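Local structure of ZYG-9 (Caenorhabditis elegans, 2OF3) at residues I155-S160 and I191-T196. The protein organises microtubules and spindle poles during mitosis and meiosis in the one-cell embryo and is needed for default nucleus positioning in oocytes. Numbering follows the deposited sequence.
Sequences IVNVLS and IEYYIT
The outer edge of the Tyr194 ring overlaps the Ser160 side chain, Tyr194 CE1 lying 3.6 Å from Ser160 CB. Tyr194 OH and Ser160 OG form a short hydrogen bond of 2.6 Å, in which either may donate, with OG in the plane of the ring. With Ser160 OG beside its own backbone N (chi1 -63°), the hydroxyl oxygen also lies 3.0 Å from Val156 O, one turn back in its own helix. A phenylalanine in place of Tyr194 would probably keep much of the ring packing but leave Ser160 OG without its hydroxyl partner on helix 181-198. Both segments belong to the all-helical TOG domain, an array of stacked helices of the HEAT-repeat kind; helix 165-174 comes between 146-163 and 181-198 in the chain, and its Met168, Thr169 and Leu172 touch the Tyr194 side chain. The helices stand well apart, with the CA atoms of Asn157 and Tyr193 9.9 Å from each other, and long tyrosine side chains bridge the distance. Tyr193 CG is anti to the backbone N (chi1 163°), which brings the ring up to Asn157. There Tyr193 CE2 lies 3.9 Å from Asn157 OD1, the amide and ring planes inclined by 39°, and the same OD1 takes a weak hydrogen bond from Arg153. A water whose O lies in the plane of the Tyr193 ring, at its edge, donates to Asn157 O and is hydrogen-bonded to Tyr193 OH, 2.9 Å from that water O.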
ATOM      1  N   ILE A 155      -0.100   5.384   6.315  1.00 21.10           N
ATOM      2  CA  ILE A 155       0.948   5.164   5.257  1.00 21.48           C
ATOM      3  C   ILE A 155       0.322   5.210   3.854  1.00 21.23           C
ATOM      4  O   ILE A 155       0.848   5.817   2.967  1.00 21.86           O
ATOM      5  CB  ILE A 155       1.746   3.822   5.457  1.00 21.37           C
ATOM      6  CG1 ILE A 155       2.553   3.845   6.745  1.00 19.75           C
ATOM      7  CG2 ILE A 155       2.663   3.475   4.234  1.00 20.15           C
ATOM      8  CD1 ILE A 155       2.654   2.441   7.338  1.00 21.35           C
ATOM      9  N   VAL A 156      -0.840   4.604   3.667  1.00 21.51           N
ATOM     10  CA  VAL A 156      -1.540   4.689   2.391  1.00 21.25           C
ATOM     11  C   VAL A 156      -1.789   6.150   2.032  1.00 22.36           C
ATOM     12  O   VAL A 156      -1.678   6.510   0.873  1.00 23.11           O
ATOM     13  CB  VAL A 156      -2.851   3.904   2.445  1.00 21.08           C
ATOM     14  CG1 VAL A 156      -3.659   4.144   1.148  1.00 20.60           C
ATOM     15  CG2 VAL A 156      -2.558   2.390   2.582  1.00 18.63           C
ATOM     16  N   ASN A 157      -2.182   6.993   2.990  1.00 22.86           N
ATOM     17  CA  ASN A 157      -2.496   8.420   2.719  1.00 23.65           C
ATOM     18  C   ASN A 157      -1.268   9.206   2.246  1.00 22.99           C
ATOM     19  O   ASN A 157      -1.376  10.079   1.367  1.00 23.73           O
ATOM     20  CB  ASN A 157      -3.108   9.112   3.971  1.00 23.15           C
ATOM     21  CG  ASN A 157      -4.553   8.688   4.244  1.00 26.52           C
ATOM     22  OD1 ASN A 157      -5.230   8.090   3.382  1.00 27.26           O
ATOM     23  ND2 ASN A 157      -5.043   8.994   5.468  1.00 30.44           N
ATOM     24  N   VAL A 158      -0.097   8.895   2.782  1.00 21.80           N
ATOM     25  CA  VAL A 158       1.158   9.498   2.243  1.00 22.92           C
ATOM     26  C   VAL A 158       1.473   9.020   0.796  1.00 23.47           C
ATOM     27  O   VAL A 158       1.764   9.832  -0.097  1.00 23.24           O
ATOM     28  CB  VAL A 158       2.368   9.226   3.192  1.00 23.23           C
ATOM     29  CG1 VAL A 158       3.642   9.856   2.665  1.00 21.61           C
ATOM     30  CG2 VAL A 158       2.043   9.770   4.620  1.00 23.12           C
ATOM     31  N   LEU A 159       1.385   7.718   0.553  1.00 22.94           N
ATOM     32  CA  LEU A 159       1.618   7.175  -0.769  1.00 23.86           C
ATOM     33  C   LEU A 159       0.643   7.700  -1.801  1.00 24.53           C
ATOM     34  O   LEU A 159       1.001   7.858  -2.956  1.00 26.24           O
ATOM     35  CB  LEU A 159       1.516   5.637  -0.735  1.00 23.53           C
ATOM     36  CG  LEU A 159       2.694   4.904  -0.111  1.00 25.91           C
ATOM     37  CD1 LEU A 159       2.305   3.470   0.305  1.00 24.41           C
ATOM     38  CD2 LEU A 159       3.832   4.900  -1.123  1.00 27.30           C
ATOM     39  N   SER A 160      -0.607   7.944  -1.419  1.00 25.39           N
ATOM     40  CA  SER A 160      -1.609   8.504  -2.333  1.00 25.75           C
ATOM     41  C   SER A 160      -1.133   9.866  -2.795  1.00 25.75           C
ATOM     42  O   SER A 160      -1.397  10.242  -3.924  1.00 27.31           O
ATOM     43  CB  SER A 160      -2.971   8.688  -1.631  1.00 24.36           C
ATOM     44  OG  SER A 160      -3.551   7.469  -1.198  1.00 26.57           O
ATOM     45  N   ILE A 191     -10.730   4.351  -1.946  1.00 22.75           N
ATOM     46  CA  ILE A 191     -11.389   4.765  -3.184  1.00 23.55           C
ATOM     47  C   ILE A 191     -12.448   5.803  -2.910  1.00 24.54           C
ATOM     48  O   ILE A 191     -12.510   6.807  -3.607  1.00 25.62           O
ATOM     49  CB  ILE A 191     -11.950   3.565  -3.929  1.00 24.05           C
ATOM     50  CG1 ILE A 191     -10.794   2.634  -4.403  1.00 23.67           C
ATOM     51  CG2 ILE A 191     -12.889   4.037  -5.102  1.00 23.89           C
ATOM     52  CD1 ILE A 191     -11.216   1.184  -4.869  1.00 24.38           C
ATOM     53  N   GLU A 192     -13.283   5.618  -1.884  1.00 24.08           N
ATOM     54  CA  GLU A 192     -14.281   6.612  -1.588  1.00 24.82           C
ATOM     55  C   GLU A 192     -13.626   7.984  -1.314  1.00 25.51           C
ATOM     56  O   GLU A 192     -14.087   9.026  -1.777  1.00 25.55           O
ATOM     57  CB  GLU A 192     -15.145   6.166  -0.400  1.00 23.19           C
ATOM     58  CG  GLU A 192     -16.201   7.196  -0.086  1.00 28.74           C
ATOM     59  CD  GLU A 192     -16.861   7.031   1.257  1.00 35.86           C
ATOM     60  OE1 GLU A 192     -16.700   5.963   1.903  1.00 38.21           O
ATOM     61  OE2 GLU A 192     -17.572   7.992   1.647  1.00 38.14           O
ATOM     62  N   TYR A 193     -12.535   8.000  -0.570  1.00 26.64           N
ATOM     63  CA  TYR A 193     -11.860   9.231  -0.254  1.00 28.36           C
ATOM     64  C   TYR A 193     -11.253   9.929  -1.494  1.00 27.85           C
ATOM     65  O   TYR A 193     -11.282  11.157  -1.604  1.00 27.33           O
ATOM     66  CB  TYR A 193     -10.832   8.873   0.790  1.00 31.55           C
ATOM     67  CG  TYR A 193      -9.712   9.828   1.057  1.00 35.99           C
ATOM     68  CD1 TYR A 193      -9.912  11.021   1.772  1.00 40.10           C
ATOM     69  CD2 TYR A 193      -8.429   9.491   0.657  1.00 39.02           C
ATOM     70  CE1 TYR A 193      -8.812  11.892   2.044  1.00 42.69           C
ATOM     71  CE2 TYR A 193      -7.359  10.309   0.917  1.00 43.51           C
ATOM     72  CZ  TYR A 193      -7.538  11.507   1.613  1.00 42.21           C
ATOM     73  OH  TYR A 193      -6.379  12.267   1.856  1.00 44.31           O
ATOM     74  N   TYR A 194     -10.699   9.153  -2.423  1.00 27.50           N
ATOM     75  CA  TYR A 194     -10.205   9.703  -3.693  1.00 27.72           C
ATOM     76  C   TYR A 194     -11.322  10.433  -4.457  1.00 28.24           C
ATOM     77  O   TYR A 194     -11.131  11.525  -5.037  1.00 29.25           O
ATOM     78  CB  TYR A 194      -9.666   8.571  -4.561  1.00 25.86           C
ATOM     79  CG  TYR A 194      -8.376   7.908  -4.088  1.00 24.73           C
ATOM     80  CD1 TYR A 194      -7.569   8.469  -3.093  1.00 22.55           C
ATOM     81  CD2 TYR A 194      -7.909   6.740  -4.733  1.00 23.32           C
ATOM     82  CE1 TYR A 194      -6.348   7.836  -2.706  1.00 24.23           C
ATOM     83  CE2 TYR A 194      -6.727   6.112  -4.358  1.00 25.47           C
ATOM     84  CZ  TYR A 194      -5.945   6.663  -3.352  1.00 24.07           C
ATOM     85  OH  TYR A 194      -4.757   6.007  -3.019  1.00 26.44           O
ATOM     86  N   ILE A 195     -12.493   9.818  -4.488  1.00 28.97           N
ATOM     87  CA  ILE A 195     -13.601  10.321  -5.310  1.00 30.37           C
ATOM     88  C   ILE A 195     -14.226  11.532  -4.651  1.00 32.55           C
ATOM     89  O   ILE A 195     -14.484  12.539  -5.319  1.00 33.55           O
ATOM     90  CB  ILE A 195     -14.679   9.290  -5.541  1.00 28.24           C
ATOM     91  CG1 ILE A 195     -14.141   8.176  -6.395  1.00 26.98           C
ATOM     92  CG2 ILE A 195     -15.789   9.929  -6.308  1.00 30.56           C
ATOM     93  CD1 ILE A 195     -14.942   6.955  -6.258  1.00 28.62           C
ATOM     94  N   THR A 196     -14.461  11.451  -3.342  1.00 33.62           N
ATOM     95  CA  THR A 196     -14.914  12.610  -2.601  1.00 36.34           C
ATOM     96  C   THR A 196     -13.973  13.821  -2.759  1.00 37.48           C
ATOM     97  O   THR A 196     -14.421  14.968  -2.811  1.00 37.55           O
ATOM     98  CB  THR A 196     -15.125  12.242  -1.108  1.00 36.19           C
ATOM     99  OG1 THR A 196     -16.253  11.370  -1.016  1.00 38.96           O
ATOM    100  CG2 THR A 196     -15.402  13.448  -0.249  1.00 38.24           C
TER
HETATM  101  O   HOH W   1      -3.786  11.503   0.801  1.00 42.81           O